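Local structure of TarM (Staphylococcus aureus subsp. aureus 21178, 4X7R) at residues F41-N46 against K150-E155; Q166-E171 against I177-N182; E155-N158 against K162-Y165; G45-I50 against M66-E71. The protein belongs to the group 1 glycosyl transferases of the GT-B clan and binds uridine-5'-diphosphate and a glycan. The protein carries 1 engineered substitution. All coordinates share one frame; numbering follows the deposited sequence.

Contact 1: residues F41-N46 against K150-E155; sequences FDYKGN and KVHMKE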
loop_
_atom_site.group_PDB
_atom_site.type_symbol
_atom_site.label_atom_id
_atom_site.label_comp_id
_atom_site.label_asym_id
_atom_site.label_seq_id
_atom_site.Cartn_x
_atom_site.Cartn_y
_atom_site.Cartn_z
ATOM N N PHE A 41 -9.463 -2.297 6.549
ATOM C CA PHE A 41 -9.946 -1.805 7.835
ATOM C C PHE A 41 -9.989 -0.288 7.951
ATOM O O PHE A 41 -10.475 0.216 8.946
ATOM C CB PHE A 41 -9.122 -2.445 8.995
ATOM C CG PHE A 41 -9.089 -3.962 8.937
ATOM C CD1 PHE A 41 -10.154 -4.717 9.417
ATOM C CD2 PHE A 41 -7.988 -4.632 8.396
ATOM C CE1 PHE A 41 -10.137 -6.120 9.341
ATOM C CE2 PHE A 41 -7.973 -6.028 8.310
ATOM C CZ PHE A 41 -9.052 -6.767 8.777
ATOM N N ASP A 42 -9.537 0.449 6.937
ATOM C CA ASP A 42 -9.567 1.901 7.021
ATOM C C ASP A 42 -10.942 2.454 6.620
ATOM O O ASP A 42 -11.781 1.754 6.032
ATOM C CB ASP A 42 -8.495 2.506 6.083
ATOM C CG ASP A 42 -8.810 2.254 4.623
ATOM O OD1 ASP A 42 -9.215 1.119 4.290
ATOM O OD2 ASP A 42 -8.631 3.184 3.808
ATOM N N TYR A 43 -11.101 3.750 6.841
ATOM C CA TYR A 43 -12.290 4.485 6.502
ATOM C C TYR A 43 -11.975 5.402 5.333
ATOM O O TYR A 43 -11.046 6.207 5.399
ATOM C CB TYR A 43 -12.785 5.328 7.716
ATOM C CG TYR A 43 -13.992 6.153 7.330
ATOM C CD1 TYR A 43 -15.247 5.564 7.198
ATOM C CD2 TYR A 43 -13.857 7.495 6.978
ATOM C CE1 TYR A 43 -16.352 6.308 6.792
ATOM C CE2 TYR A 43 -14.947 8.244 6.548
ATOM C CZ TYR A 43 -16.195 7.652 6.472
ATOM O OH TYR A 43 -17.256 8.383 6.004
ATOM N N LYS A 44 -12.760 5.301 4.280
ATOM C CA LYS A 44 -12.702 6.222 3.143
ATOM C C LYS A 44 -14.151 6.580 2.845
ATOM O O LYS A 44 -15.021 5.718 2.954
ATOM C CB LYS A 44 -12.066 5.582 1.891
ATOM C CG LYS A 44 -10.548 5.500 1.940
ATOM C CD LYS A 44 -9.974 5.156 0.555
ATOM C CE LYS A 44 -8.455 5.095 0.580
ATOM N NZ LYS A 44 -7.960 3.833 1.188
ATOM N N GLY A 45 -14.386 7.840 2.506
ATOM C CA GLY A 45 -15.696 8.321 2.111
ATOM C C GLY A 45 -16.025 7.921 0.676
ATOM O O GLY A 45 -17.202 7.809 0.334
ATOM N N ASN A 46 -14.995 7.662 -0.183
ATOM C CA ASN A 46 -15.138 7.320 -1.611
ATOM C C ASN A 46 -14.475 5.968 -2.024
ATOM O O ASN A 46 -13.808 5.906 -3.064
ATOM C CB ASN A 46 -14.549 8.468 -2.453
ATOM C CG ASN A 46 -13.027 8.608 -2.385
ATOM O OD1 ASN A 46 -12.355 8.143 -1.454
ATOM N ND2 ASN A 46 -12.442 9.207 -3.408
ATOM N N LYS A 150 -23.237 15.316 0.299
ATOM C CA LYS A 150 -23.757 14.323 1.216
ATOM C C LYS A 150 -22.813 14.145 2.399
ATOM O O LYS A 150 -21.635 13.837 2.210
ATOM C CB LYS A 150 -24.017 12.977 0.503
ATOM C CG LYS A 150 -25.084 13.046 -0.610
ATOM C CD LYS A 150 -25.748 11.689 -0.876
ATOM C CE LYS A 150 -24.819 10.674 -1.504
ATOM N NZ LYS A 150 -25.267 9.281 -1.243
ATOM N N VAL A 151 -23.337 14.340 3.623
ATOM C CA VAL A 151 -22.555 14.161 4.852
ATOM C C VAL A 151 -22.068 12.691 4.976
ATOM O O VAL A 151 -22.813 11.755 4.666
ATOM C CB VAL A 151 -23.358 14.670 6.093
ATOM C CG1 VAL A 151 -24.649 13.875 6.309
ATOM C CG2 VAL A 151 -22.500 14.687 7.352
ATOM N N HIS A 152 -20.801 12.495 5.346
ATOM C CA HIS A 152 -20.297 11.140 5.557
ATOM C C HIS A 152 -19.685 10.998 6.944
ATOM O O HIS A 152 -19.604 9.901 7.478
ATOM C CB HIS A 152 -19.340 10.679 4.421
ATOM C CG HIS A 152 -17.996 11.361 4.390
ATOM N ND1 HIS A 152 -16.894 10.807 5.020
ATOM C CD2 HIS A 152 -17.605 12.490 3.749
ATOM C CE1 HIS A 152 -15.884 11.626 4.772
ATOM N NE2 HIS A 152 -16.255 12.643 4.003
ATOM N N MET A 153 -19.308 12.118 7.544
ATOM C CA MET A 153 -18.640 12.117 8.834
ATOM C C MET A 153 -18.835 13.405 9.612
ATOM O O MET A 153 -18.914 14.477 9.033
ATOM C CB MET A 153 -17.121 11.858 8.609
ATOM C CG MET A 153 -16.271 11.777 9.883
ATOM S SD MET A 153 -14.506 11.367 9.588
ATOM C CE MET A 153 -14.000 12.695 8.514
ATOM N N LYS A 154 -18.878 13.285 10.935
ATOM C CA LYS A 154 -18.904 14.401 11.889
ATOM C C LYS A 154 -17.759 14.149 12.877
ATOM O O LYS A 154 -17.634 13.045 13.404
ATOM C CB LYS A 154 -20.255 14.507 12.615
ATOM C CG LYS A 154 -20.351 15.633 13.677
ATOM C CD LYS A 154 -21.646 15.493 14.459
ATOM C CE LYS A 154 -21.512 15.759 15.939
ATOM N NZ LYS A 154 -21.451 14.492 16.722
ATOM N N GLU A 155 -16.916 15.151 13.099
ATOM C CA GLU A 155 -15.832 15.060 14.091
ATOM C C GLU A 155 -16.071 16.090 15.152
ATOM O O GLU A 155 -16.543 17.184 14.844
ATOM C CB GLU A 155 -14.444 15.259 13.473
ATOM C CG GLU A 155 -14.001 14.099 12.599
ATOM C CD GLU A 155 -12.819 14.453 11.723
ATOM O OE1 GLU A 155 -12.897 15.479 11.009
ATOM O OE2 GLU A 155 -11.810 13.713 11.759
#
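Tyr43 and His152 are hydrogen-bonded across segments 41-46 and 150-155: Tyr43 OH lies 2.6 Å from His152 ND1, a short bond whose donor could be either group. The two rings meet rim to rim, with planes 18° apart and neither over the face of the other, and the phenol oxygen approaches the imidazole at its edge, near the ring plane. Tyr43 is put there by a chi1 of 177°, which carries CG anti to its own backbone N and extends the ring across to the strand.

Van der Waals and sulfur contacts flank this bond. Gly45 CA sits over one face of the imidazole, toward its rim, 4.0 Å from His152 ND1. Met153 adds an oblique Met-aromatic contact, its SD 5.2 Å from the centroid of the Tyr43 ring and 4.4 Å from Tyr43 CE2.

Within the loop, Lys44 NZ reaches Asp42 OD2 at 2.8 Å on the syn side of the carboxylate; this salt bridge is joined by a second one to Glu10. The loop follows strand 36-40 and leads into helix 47-56, while His152 and Met153 form a classic beta bulge opposite Ser145 of strand 139-147, and Phe168 of strand 163-169 stacks on the Tyr43 ring.

Contact 2: residues Q166-E171 against I177-N182; sequences QVFYDE and ISRNIN
A beta hairpin of the long antiparallel sheet is formed here by strands 163-169 and 175-182, whose short segments run at 166° to each other with axes 4.8 Å apart. Gln166 and Arg179 are a hydrogen-bonded pair, bonded both ways, Gln166 N to Arg179 O at 2.9 Å and Arg179 N to Gln166 O at 2.8 Å. Val167 and Ser178 make the non-hydrogen-bonded pair between them and Phe168-Ile177, where Phe168 N donates to Ile177 O at 2.9 Å.

The face carrying Gln166, Phe168, Ile177 and Arg179 joins Gln166 and Arg179 by their side chains as well. Arg179 turns NE and NH2 side-on toward one acceptor, Gln166 OE1, each 2.8 Å from it and both in its carbonyl plane. The amide and guanidinium are only 8° from coplanar, which two bonds to one oxygen help to fix. Phe168 CE2 lies 3.7 Å above the centre of the Arg179 guanidinium plane, the ring inclined by 59°. Phe168 CD2 also packs on Ile177 CG2 at 3.9 Å.

Gln166 NE2 makes a weak hydrogen bond to Glu155 of strand 150-157. Beyond the other edge of the hairpin runs strand 187-193, with Val188 and Thr191 against Arg179, while helix 69-78 brings Phe70 onto this face.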
loop_
_atom_site.group_PDB
_atom_site.type_symbol
_atom_site.label_atom_id
_atom_site.label_comp_id
_atom_site.label_asym_id
_atom_site.label_seq_id
_atom_site.Cartn_x
_atom_site.Cartn_y
_atom_site.Cartn_z
ATOM N N GLN A 166 -15.882 10.870 16.770
ATOM C CA GLN A 166 -16.300 10.771 15.372
ATOM C C GLN A 166 -17.590 10.023 15.251
ATOM O O GLN A 166 -17.827 9.051 15.977
ATOM C CB GLN A 166 -15.281 10.047 14.457
ATOM C CG GLN A 166 -13.906 10.654 14.494
ATOM C CD GLN A 166 -13.010 9.847 13.626
ATOM O OE1 GLN A 166 -12.946 8.612 13.729
ATOM N NE2 GLN A 166 -12.308 10.538 12.750
ATOM N N VAL A 167 -18.407 10.468 14.292
ATOM C CA VAL A 167 -19.669 9.839 13.894
ATOM C C VAL A 167 -19.581 9.615 12.371
ATOM O O VAL A 167 -19.212 10.536 11.640
ATOM C CB VAL A 167 -20.905 10.685 14.301
ATOM C CG1 VAL A 167 -22.197 9.985 13.921
ATOM C CG2 VAL A 167 -20.882 11.022 15.801
ATOM N N PHE A 168 -19.911 8.401 11.910
ATOM C CA PHE A 168 -19.954 8.076 10.492
ATOM C C PHE A 168 -21.404 7.979 10.053
ATOM O O PHE A 168 -22.212 7.382 10.768
ATOM C CB PHE A 168 -19.196 6.766 10.203
ATOM C CG PHE A 168 -17.731 6.832 10.547
ATOM C CD1 PHE A 168 -16.946 7.903 10.128
ATOM C CD2 PHE A 168 -17.111 5.784 11.206
ATOM C CE1 PHE A 168 -15.579 7.954 10.427
ATOM C CE2 PHE A 168 -15.734 5.822 11.473
ATOM C CZ PHE A 168 -14.984 6.917 11.102
ATOM N N TYR A 169 -21.723 8.516 8.851
ATOM C CA TYR A 169 -23.077 8.573 8.309
ATOM C C TYR A 169 -23.168 7.793 7.026
ATOM O O TYR A 169 -22.250 7.862 6.188
ATOM C CB TYR A 169 -23.512 10.027 8.060
ATOM C CG TYR A 169 -23.519 10.882 9.300
ATOM C CD1 TYR A 169 -22.359 11.504 9.742
ATOM C CD2 TYR A 169 -24.695 11.095 10.019
ATOM C CE1 TYR A 169 -22.357 12.286 10.892
ATOM C CE2 TYR A 169 -24.710 11.895 11.160
ATOM C CZ TYR A 169 -23.533 12.483 11.597
ATOM O OH TYR A 169 -23.520 13.247 12.739
ATOM N N ASP A 170 -24.270 7.029 6.876
ATOM C CA ASP A 170 -24.501 6.172 5.709
ATOM C C ASP A 170 -24.849 6.980 4.425
ATOM O O ASP A 170 -24.824 8.224 4.442
ATOM C CB ASP A 170 -25.512 5.062 6.041
ATOM C CG ASP A 170 -26.942 5.531 6.296
ATOM O OD1 ASP A 170 -27.321 6.600 5.775
ATOM O OD2 ASP A 170 -27.717 4.761 6.891
ATOM N N GLU A 171 -25.191 6.273 3.333
ATOM C CA GLU A 171 -25.545 6.885 2.040
ATOM C C GLU A 171 -26.787 7.772 2.079
ATOM O O GLU A 171 -26.915 8.666 1.231
ATOM C CB GLU A 171 -25.672 5.836 0.915
ATOM C CG GLU A 171 -24.357 5.140 0.583
ATOM C CD GLU A 171 -23.282 5.916 -0.166
ATOM O OE1 GLU A 171 -23.577 6.992 -0.740
ATOM O OE2 GLU A 171 -22.133 5.417 -0.200
ATOM N N ILE A 177 -22.111 4.386 13.102
ATOM C CA ILE A 177 -20.994 4.166 14.021
ATOM C C ILE A 177 -20.654 5.519 14.661
ATOM O O ILE A 177 -20.595 6.529 13.952
ATOM C CB ILE A 177 -19.721 3.550 13.320
ATOM C CG1 ILE A 177 -19.940 2.098 12.917
ATOM C CG2 ILE A 177 -18.467 3.650 14.225
ATOM C CD1 ILE A 177 -18.809 1.484 12.157
ATOM N N SER A 178 -20.420 5.525 15.999
ATOM C CA SER A 178 -19.964 6.671 16.789
ATOM C C SER A 178 -18.815 6.131 17.629
ATOM O O SER A 178 -18.861 4.967 18.025
ATOM C CB SER A 178 -21.064 7.233 17.692
ATOM O OG SER A 178 -21.463 6.273 18.650
ATOM N N ARG A 179 -17.761 6.917 17.823
ATOM C CA ARG A 179 -16.595 6.417 18.560
ATOM C C ARG A 179 -15.777 7.503 19.201
ATOM O O ARG A 179 -15.676 8.620 18.660
ATOM C CB ARG A 179 -15.691 5.544 17.660
ATOM C CG ARG A 179 -14.935 6.318 16.591
ATOM C CD ARG A 179 -14.538 5.389 15.467
ATOM N NE ARG A 179 -13.578 6.044 14.584
ATOM C CZ ARG A 179 -12.730 5.396 13.806
ATOM N NH1 ARG A 179 -12.724 4.073 13.782
ATOM N NH2 ARG A 179 -11.885 6.065 13.039
ATOM N N ASN A 180 -15.165 7.158 20.346
ATOM C CA ASN A 180 -14.315 8.088 21.079
ATOM C C ASN A 180 -12.944 8.039 20.495
ATOM O O ASN A 180 -12.512 6.970 20.068
ATOM C CB ASN A 180 -14.260 7.749 22.569
ATOM C CG ASN A 180 -15.568 7.977 23.257
ATOM O OD1 ASN A 180 -16.328 7.061 23.476
ATOM N ND2 ASN A 180 -15.892 9.213 23.548
ATOM N N ILE A 181 -12.269 9.184 20.453
ATOM C CA ILE A 181 -10.901 9.280 19.930
ATOM C C ILE A 181 -10.039 9.885 21.025
ATOM O O ILE A 181 -10.375 10.942 21.533
ATOM C CB ILE A 181 -10.792 10.091 18.583
ATOM C CG1 ILE A 181 -11.691 9.526 17.458
ATOM C CG2 ILE A 181 -9.318 10.279 18.126
ATOM C CD1 ILE A 181 -11.304 8.185 16.936
ATOM N N ASN A 182 -8.964 9.188 21.411
ATOM C CA ASN A 182 -8.019 9.660 22.428
ATOM C C ASN A 182 -7.195 10.737 21.718
ATOM O O ASN A 182 -6.370 10.408 20.875
ATOM C CB ASN A 182 -7.135 8.471 22.887
ATOM C CG ASN A 182 -6.054 8.778 23.901
ATOM O OD1 ASN A 182 -5.827 9.912 24.315
ATOM N ND2 ASN A 182 -5.347 7.745 24.311
#

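Contact 3: residues E155-N158 against K162-Y165; sequences ETFN and KVCY
A beta hairpin joins strands 150-157 and 163-169, and a classic beta bulge interrupts its ladder: Cys164 and Tyr165 both lie opposite Thr156, shifting the register by one residue before Phe157 pairs with Val163. The bonds trace that shift. Thr156 N donates to Tyr165 O at 2.7 Å, yet Thr156 O accepts not from Tyr165 but from Cys164 N, at 2.9 Å. The N-to-C directions of the short segments 155-157 and 163-165 differ by 118°, well short of antiparallel, and their axes approach to 4.7 Å.

Nearer the turn, Asn158 and Lys162 are linked twice. Asn158 N donates to Lys162 O, and Lys162 N returns a bond to the side-chain Asn158 OD1, each at 2.9 Å. The second donor stands above the amide, 44° out of its carbonyl plane. Asn158 reaches it because chi1 of 67° sets CG between backbone N and carbonyl carbon, folding the amide alongside Lys162.

On the face of Phe157 and Val163, the two side chains cross, with Phe157 CE2 3.5 Å from Val163 CG2. The carboxylate end of Glu155 also reaches this methyl, OE2 3.8 Å from Val163 CG2. Thr156 and Tyr165 run side by side, CB to CB 3.7 Å.

Strand 139-147 flanks strand 150-157, its Arg140 in cation-pi contact with Phe157; strand 175-182 lies beyond Tyr165.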
loop_
_atom_site.group_PDB
_atom_site.type_symbol
_atom_site.label_atom_id
_atom_site.label_comp_id
_atom_site.label_asym_id
_atom_site.label_seq_id
_atom_site.Cartn_x
_atom_site.Cartn_y
_atom_site.Cartn_z
ATOM N N GLU A 155 -16.916 15.151 13.099
ATOM C CA GLU A 155 -15.832 15.060 14.091
ATOM C C GLU A 155 -16.071 16.090 15.152
ATOM O O GLU A 155 -16.543 17.184 14.844
ATOM C CB GLU A 155 -14.444 15.259 13.473
ATOM C CG GLU A 155 -14.001 14.099 12.599
ATOM C CD GLU A 155 -12.819 14.453 11.723
ATOM O OE1 GLU A 155 -12.897 15.479 11.009
ATOM O OE2 GLU A 155 -11.810 13.713 11.759
ATOM N N THR A 156 -15.830 15.729 16.412
ATOM C CA THR A 156 -15.950 16.672 17.547
ATOM C C THR A 156 -14.551 17.044 18.044
ATOM O O THR A 156 -13.686 16.172 18.150
ATOM C CB THR A 156 -16.853 16.115 18.649
ATOM O OG1 THR A 156 -18.115 15.800 18.072
ATOM C CG2 THR A 156 -17.063 17.094 19.787
ATOM N N PHE A 157 -14.356 18.316 18.408
ATOM C CA PHE A 157 -13.045 18.815 18.885
ATOM C C PHE A 157 -13.025 19.186 20.341
ATOM O O PHE A 157 -14.006 19.712 20.841
ATOM C CB PHE A 157 -12.543 19.997 18.032
ATOM C CG PHE A 157 -12.375 19.632 16.580
ATOM C CD1 PHE A 157 -13.449 19.726 15.690
ATOM C CD2 PHE A 157 -11.167 19.138 16.108
ATOM C CE1 PHE A 157 -13.301 19.367 14.356
ATOM C CE2 PHE A 157 -11.023 18.774 14.769
ATOM C CZ PHE A 157 -12.096 18.873 13.906
ATOM N N ASN A 158 -11.883 18.943 21.006
ATOM C CA ASN A 158 -11.641 19.322 22.406
ATOM C C ASN A 158 -11.076 20.765 22.484
ATOM O O ASN A 158 -10.977 21.447 21.454
ATOM C CB ASN A 158 -10.684 18.306 23.082
ATOM C CG ASN A 158 -9.264 18.294 22.570
ATOM O OD1 ASN A 158 -8.821 19.160 21.814
ATOM N ND2 ASN A 158 -8.514 17.288 22.966
ATOM N N LYS A 162 -8.329 19.343 18.928
ATOM C CA LYS A 162 -7.958 17.993 18.486
ATOM C C LYS A 162 -9.224 17.117 18.474
ATOM O O LYS A 162 -10.134 17.348 19.276
ATOM C CB LYS A 162 -6.886 17.374 19.398
ATOM C CG LYS A 162 -5.495 18.036 19.325
ATOM C CD LYS A 162 -4.552 17.325 18.369
ATOM C CE LYS A 162 -3.142 17.869 18.426
ATOM N NZ LYS A 162 -2.363 17.279 19.549
ATOM N N VAL A 163 -9.280 16.126 17.559
ATOM C CA VAL A 163 -10.431 15.207 17.398
ATOM C C VAL A 163 -10.583 14.295 18.621
ATOM O O VAL A 163 -9.679 13.523 18.928
ATOM C CB VAL A 163 -10.401 14.409 16.057
ATOM C CG1 VAL A 163 -11.623 13.477 15.916
ATOM C CG2 VAL A 163 -10.323 15.353 14.861
ATOM N N CYS A 164 -11.727 14.386 19.310
ATOM C CA CYS A 164 -12.007 13.531 20.463
ATOM C C CYS A 164 -13.188 12.572 20.219
ATOM O O CYS A 164 -13.377 11.628 20.984
ATOM C CB CYS A 164 -12.206 14.359 21.732
ATOM S SG CYS A 164 -13.592 15.530 21.654
ATOM N N TYR A 165 -13.953 12.781 19.135
ATOM C CA TYR A 165 -15.129 11.983 18.823
ATOM C C TYR A 165 -15.442 12.012 17.333
ATOM O O TYR A 165 -15.300 13.054 16.706
ATOM C CB TYR A 165 -16.324 12.564 19.636
ATOM C CG TYR A 165 -17.474 11.610 19.842
ATOM C CD1 TYR A 165 -17.376 10.554 20.743
ATOM C CD2 TYR A 165 -18.680 11.779 19.162
ATOM C CE1 TYR A 165 -18.436 9.665 20.933
ATOM C CE2 TYR A 165 -19.745 10.892 19.343
ATOM C CZ TYR A 165 -19.626 9.857 20.249
ATOM O OH TYR A 165 -20.701 9.053 20.496
#

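Contact 4: residues G45-I50 against M66-E71; sequences GNYDEI and MYNVFE
Met66 covers one face of the Tyr47 ring. Its CE stands 3.6 Å from the ring centroid, nearly along the normal, a CH-pi contact, while SD approaches Tyr47 CE1 at 3.5 Å in a Met-aromatic contact. The thioether gets there by a chain extended through chi1 and chi2 and then bent at chi3 (59°), which brings the terminal methyl over the ring centre. Tyr47 itself has an unusual chi1 of -116°, away from any staggered value; its hydroxyl is held by hydrogen bonds with Asp42 OD1 and Leu11 N.

The contact joins the helix of a beta-alpha-beta unit, strand 36-40 to helix 47-56 to strand 66-68, to the unit's second strand, at the outer edge of the seven-stranded parallel sheet, and to the first turn of helix 69-78 that follows it.

The Asn68 side chain crosses that of Tyr47 at about a right angle, ND2 3.5 Å from Tyr47 CE2, with the amide plane 53° from the ring. That nitrogen is spent on Asp42 O and Thr40 OG1. Asn68 OD1 serves as the N-cap of helix 69-78: Glu71 N donates at 3.1 Å onto a lone pair of Asn68 OD1, and Phe70 N adds a weak bond. Bent at its second torsion, Glu71 turns back until OE2 is 3.9 Å from Tyr47 CB.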
loop_
_atom_site.group_PDB
_atom_site.type_symbol
_atom_site.label_atom_id
_atom_site.label_comp_id
_atom_site.label_asym_id
_atom_site.label_seq_id
_atom_site.Cartn_x
_atom_site.Cartn_y
_atom_site.Cartn_z
ATOM N N GLY A 45 -14.386 7.840 2.506
ATOM C CA GLY A 45 -15.696 8.321 2.111
ATOM C C GLY A 45 -16.025 7.921 0.676
ATOM O O GLY A 45 -17.202 7.809 0.334
ATOM N N ASN A 46 -14.995 7.662 -0.183
ATOM C CA ASN A 46 -15.138 7.320 -1.611
ATOM C C ASN A 46 -14.475 5.968 -2.024
ATOM O O ASN A 46 -13.808 5.906 -3.064
ATOM C CB ASN A 46 -14.549 8.468 -2.453
ATOM C CG ASN A 46 -13.027 8.608 -2.385
ATOM O OD1 ASN A 46 -12.355 8.143 -1.454
ATOM N ND2 ASN A 46 -12.442 9.207 -3.408
ATOM N N TYR A 47 -14.682 4.893 -1.250
ATOM C CA TYR A 47 -14.084 3.595 -1.578
ATOM C C TYR A 47 -14.518 3.002 -2.922
ATOM O O TYR A 47 -13.693 2.419 -3.642
ATOM C CB TYR A 47 -14.257 2.569 -0.456
ATOM C CG TYR A 47 -12.941 2.126 0.133
ATOM C CD1 TYR A 47 -11.880 1.739 -0.687
ATOM C CD2 TYR A 47 -12.760 2.066 1.512
ATOM C CE1 TYR A 47 -10.655 1.355 -0.146
ATOM C CE2 TYR A 47 -11.549 1.653 2.062
ATOM C CZ TYR A 47 -10.505 1.288 1.226
ATOM O OH TYR A 47 -9.295 0.929 1.757
ATOM N N ASP A 48 -15.805 3.185 -3.271
ATOM C CA ASP A 48 -16.409 2.733 -4.526
ATOM C C ASP A 48 -15.627 3.280 -5.729
ATOM O O ASP A 48 -15.333 2.526 -6.654
ATOM C CB ASP A 48 -17.909 3.137 -4.547
ATOM C CG ASP A 48 -18.701 2.795 -5.799
ATOM O OD1 ASP A 48 -18.455 1.705 -6.388
ATOM O OD2 ASP A 48 -19.606 3.591 -6.167
ATOM N N GLU A 49 -15.212 4.554 -5.677
ATOM C CA GLU A 49 -14.417 5.183 -6.740
ATOM C C GLU A 49 -12.979 4.650 -6.825
ATOM O O GLU A 49 -12.408 4.627 -7.924
ATOM C CB GLU A 49 -14.425 6.718 -6.620
ATOM C CG GLU A 49 -15.767 7.389 -6.918
ATOM C CD GLU A 49 -16.661 6.785 -7.996
ATOM O OE1 GLU A 49 -17.651 6.118 -7.620
ATOM O OE2 GLU A 49 -16.395 6.994 -9.204
ATOM N N ILE A 50 -12.379 4.258 -5.671
ATOM C CA ILE A 50 -11.006 3.719 -5.617
ATOM C C ILE A 50 -11.000 2.352 -6.329
ATOM O O ILE A 50 -10.170 2.120 -7.213
ATOM C CB ILE A 50 -10.465 3.616 -4.155
ATOM C CG1 ILE A 50 -10.488 4.973 -3.362
ATOM C CG2 ILE A 50 -9.104 2.905 -4.086
ATOM C CD1 ILE A 50 -9.602 6.124 -3.886
ATOM N N MET A 66 -13.434 -6.342 -2.459
ATOM C CA MET A 66 -12.868 -5.750 -1.267
ATOM C C MET A 66 -13.952 -5.701 -0.222
ATOM O O MET A 66 -14.986 -5.058 -0.423
ATOM C CB MET A 66 -12.221 -4.381 -1.468
ATOM C CG MET A 66 -11.473 -3.920 -0.211
ATOM S SD MET A 66 -11.267 -2.127 -0.016
ATOM C CE MET A 66 -13.068 -1.603 -0.004
ATOM N N TYR A 67 -13.738 -6.404 0.884
ATOM C CA TYR A 67 -14.608 -6.339 2.060
ATOM C C TYR A 67 -13.961 -5.298 2.998
ATOM O O TYR A 67 -12.775 -5.388 3.277
ATOM C CB TYR A 67 -14.668 -7.683 2.774
ATOM C CG TYR A 67 -15.327 -8.757 1.952
ATOM C CD1 TYR A 67 -16.718 -8.794 1.800
ATOM C CD2 TYR A 67 -14.573 -9.764 1.349
ATOM C CE1 TYR A 67 -17.339 -9.813 1.065
ATOM C CE2 TYR A 67 -15.185 -10.784 0.616
ATOM C CZ TYR A 67 -16.564 -10.795 0.462
ATOM O OH TYR A 67 -17.164 -11.796 -0.247
ATOM N N ASN A 68 -14.713 -4.283 3.422
ATOM C CA ASN A 68 -14.211 -3.252 4.315
ATOM C C ASN A 68 -15.130 -3.172 5.562
ATOM O O ASN A 68 -16.345 -3.265 5.430
ATOM C CB ASN A 68 -14.082 -1.918 3.580
ATOM C CG ASN A 68 -13.673 -0.775 4.484
ATOM O OD1 ASN A 68 -14.513 -0.063 5.070
ATOM N ND2 ASN A 68 -12.371 -0.609 4.657
ATOM N N VAL A 69 -14.539 -3.054 6.757
ATOM C CA VAL A 69 -15.252 -3.004 8.051
ATOM C C VAL A 69 -16.324 -1.892 8.105
ATOM O O VAL A 69 -17.429 -2.170 8.528
ATOM C CB VAL A 69 -14.274 -2.977 9.280
ATOM C CG1 VAL A 69 -13.368 -1.742 9.265
ATOM C CG2 VAL A 69 -15.039 -3.077 10.605
ATOM N N PHE A 70 -15.990 -0.643 7.700
ATOM C CA PHE A 70 -16.953 0.469 7.700
ATOM C C PHE A 70 -18.012 0.269 6.646
ATOM O O PHE A 70 -19.186 0.469 6.946
ATOM C CB PHE A 70 -16.269 1.842 7.602
ATOM C CG PHE A 70 -15.349 2.049 8.780
ATOM C CD1 PHE A 70 -15.863 2.196 10.068
ATOM C CD2 PHE A 70 -13.967 1.947 8.627
ATOM C CE1 PHE A 70 -15.009 2.299 11.172
ATOM C CE2 PHE A 70 -13.111 2.071 9.729
ATOM C CZ PHE A 70 -13.632 2.257 10.990
ATOM N N GLU A 71 -17.621 -0.229 5.450
ATOM C CA GLU A 71 -18.559 -0.509 4.343
ATOM C C GLU A 71 -19.603 -1.547 4.710
ATOM O O GLU A 71 -20.747 -1.404 4.316
ATOM C CB GLU A 71 -17.812 -0.948 3.064
ATOM C CG GLU A 71 -17.005 0.176 2.438
ATOM C CD GLU A 71 -17.795 1.309 1.809
ATOM O OE1 GLU A 71 -18.857 1.035 1.203
ATOM O OE2 GLU A 71 -17.337 2.471 1.903
#

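Contacts 1 and 4 both start from the loop after strand 36-40, share Gly45 and Asn46, and have centres about 10 Å apart. Contacts 1, 2 and 3 lie along neighbouring strands of the antiparallel sheet: the centres of contacts 1 and 2 are about 8 Å apart, connected by Lys154 O and Val167 N, 2.8 Å, probably hydrogen-bonded. Contacts 1 and 3 share Glu155 (centres about 15 Å apart), and contacts 2 and 3 share strand 163-169 (about 11 Å). Phe70 of contact 4 packs against Phe168 and Arg179 of contact 2, which sets helix 69-78 against the antiparallel sheet. The glycan runs nearby: its SUS residue touches Phe41 and is about 8 Å from the side chain of Tyr43 and about 7 Å from that of Arg179.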